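Local coordinates for protein activated BY transcription factor SSRB (Salmonella enterica, PDB 2WNW) that belongs to glycoside hydrolase family 30, joining a TIM-barrel domain to a beta-sandwich domain, and is named for the activation of its expression by the transcription factor SsrB, at residues Trp269-Gln279 with Thr312-Ser323. Sequence-based numbering, arbitrary orientation.
Sequences WYTGDHFSQIQ and TYLHDMIGNFKS
Asp273 OD2 takes a nearly straight hydrogen bond from His315 NE2 (2.8 Å, 172° at the hydrogen) and a second from the backbone N of Asn391 of the second subunit. The histidine donates within its ring plane but meets the oxygen from above the carboxylate plane. In this TIM barrel the bond ties the loop between strand 264-268 and helix 275-284 to the next barrel helix, 305-322. The other oxygen, Asp273 OD1, accepts from a water that also donates to Asp316 OD2, bridging two carboxylates; Lys242, salt-bridged to Asp316, probably eases their repulsion.

Further along, Phe275 is a knob among His315, Asp316, Gly319 and Asn320. Its ring lies between Asp273 CB on one face and Gly319 CA on the other, the latter 3.7 Å from the ring centroid in a CH-pi contact. One turn on, Ser323 OG donates to Gly319 O (2.8 Å) and touches Phe275 CB.

Toward the start of 312-323, with CG of Trp269 between its backbone N and carbonyl carbon (chi1 72°), the indole reaches across to the helix. Thr312 CG2 covers one indole face, while the edge of its six-membered ring points at the face of Tyr313 in a T-shaped pair, planes 83° apart, with Trp269 CH2 over the centre of the tyrosine ring.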
loop_
_atom_site.group_PDB
_atom_site.type_symbol
_atom_site.label_atom_id
_atom_site.label_comp_id
_atom_site.label_asym_id
_atom_site.label_seq_id
_atom_site.Cartn_x
_atom_site.Cartn_y
_atom_site.Cartn_z
ATOM N N TRP A 269 11.720 8.114 9.994
ATOM C CA TRP A 269 11.915 7.115 8.943
ATOM C C TRP A 269 13.210 6.318 9.005
ATOM O O TRP A 269 13.533 5.597 8.066
ATOM C CB TRP A 269 11.837 7.789 7.564
ATOM C CG TRP A 269 13.030 8.668 7.191
ATOM C CD1 TRP A 269 14.311 8.580 7.674
ATOM C CD2 TRP A 269 13.058 9.691 6.183
ATOM N NE1 TRP A 269 15.131 9.478 7.025
ATOM C CE2 TRP A 269 14.387 10.172 6.106
ATOM C CE3 TRP A 269 12.088 10.245 5.334
ATOM C CZ2 TRP A 269 14.773 11.181 5.211
ATOM C CZ3 TRP A 269 12.474 11.253 4.440
ATOM C CH2 TRP A 269 13.802 11.706 4.390
ATOM N N TYR A 270 13.939 6.420 10.107
ATOM C CA TYR A 270 15.239 5.766 10.195
ATOM C C TYR A 270 15.339 4.244 10.103
ATOM O O TYR A 270 16.446 3.722 9.967
ATOM C CB TYR A 270 15.980 6.291 11.429
ATOM C CG TYR A 270 16.131 7.804 11.403
ATOM C CD1 TYR A 270 15.476 8.608 12.335
ATOM C CD2 TYR A 270 16.900 8.431 10.422
ATOM C CE1 TYR A 270 15.582 10.003 12.289
ATOM C CE2 TYR A 270 17.013 9.822 10.367
ATOM C CZ TYR A 270 16.350 10.600 11.305
ATOM O OH TYR A 270 16.454 11.971 11.253
ATOM N N THR A 271 14.218 3.528 10.164
ATOM C CA THR A 271 14.271 2.070 10.035
ATOM C C THR A 271 13.565 1.575 8.766
ATOM O O THR A 271 13.301 0.383 8.610
ATOM C CB THR A 271 13.665 1.344 11.259
ATOM O OG1 THR A 271 12.300 1.736 11.437
ATOM C CG2 THR A 271 14.470 1.668 12.520
ATOM N N GLY A 272 13.262 2.494 7.856
ATOM C CA GLY A 272 12.623 2.086 6.617
ATOM C C GLY A 272 11.174 2.492 6.436
ATOM O O GLY A 272 10.623 3.271 7.217
ATOM N N ASP A 273 10.559 1.928 5.399
ATOM C CA ASP A 273 9.178 2.219 5.017
ATOM C C ASP A 273 8.101 1.924 6.061
ATOM O O ASP A 273 7.513 2.846 6.629
ATOM C CB ASP A 273 8.829 1.469 3.723
ATOM C CG ASP A 273 9.753 1.820 2.560
ATOM O OD1 ASP A 273 10.586 2.743 2.701
ATOM O OD2 ASP A 273 9.639 1.168 1.493
ATOM N N HIS A 274 7.826 0.642 6.283
ATOM C CA HIS A 274 6.804 0.214 7.239
ATOM C C HIS A 274 5.499 0.990 7.071
ATOM O O HIS A 274 4.821 1.304 8.048
ATOM C CB HIS A 274 7.330 0.372 8.669
ATOM C CG HIS A 274 8.451 -0.565 8.996
ATOM N ND1 HIS A 274 8.285 -1.932 9.044
ATOM C CD2 HIS A 274 9.761 -0.337 9.254
ATOM C CE1 HIS A 274 9.443 -2.506 9.314
ATOM N NE2 HIS A 274 10.357 -1.560 9.446
ATOM N N PHE A 275 5.136 1.278 5.825
ATOM C CA PHE A 275 3.922 2.042 5.546
ATOM C C PHE A 275 2.649 1.392 6.088
ATOM O O PHE A 275 1.716 2.086 6.489
ATOM C CB PHE A 275 3.773 2.277 4.033
ATOM C CG PHE A 275 4.951 2.986 3.400
ATOM C CD1 PHE A 275 5.432 4.183 3.929
ATOM C CD2 PHE A 275 5.568 2.458 2.269
ATOM C CE1 PHE A 275 6.518 4.845 3.338
ATOM C CE2 PHE A 275 6.653 3.107 1.667
ATOM C CZ PHE A 275 7.130 4.305 2.204
ATOM N N SER A 276 2.610 0.062 6.097
ATOM C CA SER A 276 1.434 -0.658 6.580
ATOM C C SER A 276 1.038 -0.316 8.014
ATOM O O SER A 276 -0.146 -0.372 8.359
ATOM C CB SER A 276 1.649 -2.170 6.458
ATOM O OG SER A 276 1.616 -2.582 5.104
ATOM N N GLN A 277 2.010 0.037 8.852
ATOM C CA GLN A 277 1.692 0.372 10.236
ATOM C C GLN A 277 0.992 1.722 10.332
ATOM O O GLN A 277 0.162 1.934 11.217
ATOM C CB GLN A 277 2.953 0.335 11.107
ATOM C CG GLN A 277 3.462 -1.093 11.303
ATOM C CD GLN A 277 4.437 -1.230 12.449
ATOM O OE1 GLN A 277 4.227 -0.674 13.528
ATOM N NE2 GLN A 277 5.507 -1.992 12.227
ATOM N N ILE A 278 1.315 2.629 9.418
ATOM C CA ILE A 278 0.656 3.931 9.403
ATOM C C ILE A 278 -0.794 3.691 8.988
ATOM O O ILE A 278 -1.726 4.180 9.627
ATOM C CB ILE A 278 1.281 4.886 8.370
ATOM C CG1 ILE A 278 2.762 5.110 8.675
ATOM C CG2 ILE A 278 0.545 6.226 8.397
ATOM C CD1 ILE A 278 3.454 5.952 7.628
ATOM N N GLN A 279 -0.972 2.919 7.918
ATOM C CA GLN A 279 -2.304 2.617 7.402
ATOM C C GLN A 279 -3.210 1.915 8.410
ATOM O O GLN A 279 -4.393 2.246 8.521
ATOM C CB GLN A 279 -2.198 1.773 6.131
ATOM C CG GLN A 279 -3.537 1.545 5.456
ATOM C CD GLN A 279 -3.397 1.326 3.970
ATOM O OE1 GLN A 279 -2.844 0.318 3.528
ATOM N NE2 GLN A 279 -3.887 2.281 3.185
ATOM N N THR A 312 15.069 8.817 -1.381
ATOM C CA THR A 312 14.679 8.630 0.015
ATOM C C THR A 312 13.553 9.567 0.441
ATOM O O THR A 312 12.572 9.124 1.036
ATOM C CB THR A 312 15.897 8.802 0.953
ATOM O OG1 THR A 312 16.853 7.771 0.670
ATOM C CG2 THR A 312 15.480 8.711 2.416
ATOM N N TYR A 313 13.683 10.852 0.125
ATOM C CA TYR A 313 12.656 11.816 0.498
ATOM C C TYR A 313 11.331 11.571 -0.215
ATOM O O TYR A 313 10.281 11.481 0.426
ATOM C CB TYR A 313 13.124 13.252 0.214
ATOM C CG TYR A 313 13.887 13.890 1.357
ATOM C CD1 TYR A 313 15.250 13.645 1.544
ATOM C CD2 TYR A 313 13.233 14.712 2.277
ATOM C CE1 TYR A 313 15.941 14.205 2.626
ATOM C CE2 TYR A 313 13.910 15.271 3.361
ATOM C CZ TYR A 313 15.260 15.015 3.529
ATOM O OH TYR A 313 15.915 15.564 4.604
ATOM N N LEU A 314 11.372 11.463 -1.541
ATOM C CA LEU A 314 10.145 11.250 -2.306
ATOM C C LEU A 314 9.449 9.934 -1.979
ATOM O O LEU A 314 8.233 9.898 -1.805
ATOM C CB LEU A 314 10.433 11.324 -3.809
ATOM C CG LEU A 314 10.747 12.721 -4.352
ATOM C CD1 LEU A 314 11.214 12.611 -5.798
ATOM C CD2 LEU A 314 9.505 13.608 -4.250
ATOM N N HIS A 315 10.223 8.857 -1.892
ATOM C CA HIS A 315 9.666 7.542 -1.598
ATOM C C HIS A 315 8.964 7.503 -0.244
ATOM O O HIS A 315 7.856 6.979 -0.131
ATOM C CB HIS A 315 10.771 6.481 -1.635
ATOM C CG HIS A 315 10.293 5.096 -1.320
ATOM N ND1 HIS A 315 9.518 4.358 -2.189
ATOM C CD2 HIS A 315 10.471 4.320 -0.223
ATOM C CE1 HIS A 315 9.237 3.189 -1.640
ATOM N NE2 HIS A 315 9.803 3.140 -0.448
ATOM N N ASP A 316 9.594 8.058 0.787
ATOM C CA ASP A 316 8.971 8.033 2.102
ATOM C C ASP A 316 7.762 8.955 2.185
ATOM O O ASP A 316 6.737 8.593 2.764
ATOM C CB ASP A 316 9.984 8.395 3.193
ATOM C CG ASP A 316 9.522 7.951 4.567
ATOM O OD1 ASP A 316 9.030 8.795 5.349
ATOM O OD2 ASP A 316 9.631 6.743 4.851
ATOM N N MET A 317 7.870 10.146 1.603
ATOM C CA MET A 317 6.756 11.089 1.630
ATOM C C MET A 317 5.516 10.539 0.931
ATOM O O MET A 317 4.410 10.596 1.473
ATOM C CB MET A 317 7.170 12.411 0.981
ATOM C CG MET A 317 8.230 13.161 1.773
ATOM S SD MET A 317 8.817 14.634 0.919
ATOM C CE MET A 317 7.523 15.814 1.329
ATOM N N ILE A 318 5.696 10.003 -0.271
ATOM C CA ILE A 318 4.570 9.452 -1.017
ATOM C C ILE A 318 3.924 8.305 -0.246
ATOM O O ILE A 318 2.706 8.270 -0.081
ATOM C CB ILE A 318 5.017 8.970 -2.418
ATOM C CG1 ILE A 318 5.428 10.183 -3.263
ATOM C CG2 ILE A 318 3.889 8.198 -3.096
ATOM C CD1 ILE A 318 6.077 9.833 -4.592
ATOM N N GLY A 319 4.742 7.377 0.238
ATOM C CA GLY A 319 4.210 6.254 0.991
ATOM C C GLY A 319 3.471 6.670 2.253
ATOM O O GLY A 319 2.398 6.142 2.559
ATOM N N ASN A 320 4.043 7.614 2.995
ATOM C CA ASN A 320 3.422 8.088 4.225
ATOM C C ASN A 320 2.039 8.667 3.958
ATOM O O ASN A 320 1.062 8.274 4.588
ATOM C CB ASN A 320 4.298 9.158 4.894
ATOM C CG ASN A 320 5.538 8.577 5.546
ATOM O OD1 ASN A 320 6.416 9.309 6.003
ATOM N ND2 ASN A 320 5.613 7.259 5.597
ATOM N N PHE A 321 1.953 9.597 3.015
ATOM C CA PHE A 321 0.667 10.215 2.720
ATOM C C PHE A 321 -0.358 9.246 2.139
ATOM O O PHE A 321 -1.546 9.348 2.442
ATOM C CB PHE A 321 0.874 11.438 1.825
ATOM C CG PHE A 321 1.468 12.611 2.558
ATOM C CD1 PHE A 321 0.767 13.223 3.595
ATOM C CD2 PHE A 321 2.738 13.082 2.244
ATOM C CE1 PHE A 321 1.319 14.286 4.308
ATOM C CE2 PHE A 321 3.302 14.146 2.951
ATOM C CZ PHE A 321 2.592 14.748 3.986
ATOM N N LYS A 322 0.084 8.295 1.323
ATOM C CA LYS A 322 -0.852 7.320 0.773
ATOM C C LYS A 322 -1.369 6.436 1.904
ATOM O O LYS A 322 -2.465 5.882 1.821
ATOM C CB LYS A 322 -0.174 6.430 -0.273
ATOM C CG LYS A 322 0.108 7.119 -1.590
ATOM C CD LYS A 322 -0.569 6.393 -2.747
ATOM C CE LYS A 322 -2.078 6.391 -2.613
ATOM N NZ LYS A 322 -2.747 5.650 -3.731
ATOM N N SER A 323 -0.577 6.319 2.966
ATOM C CA SER A 323 -0.936 5.468 4.097
ATOM C C SER A 323 -1.666 6.121 5.272
ATOM O O SER A 323 -1.981 5.439 6.243
ATOM C CB SER A 323 0.319 4.760 4.608
ATOM O OG SER A 323 0.922 4.039 3.549
HETATM O O HOH W 1 11.434 5.101 3.671
#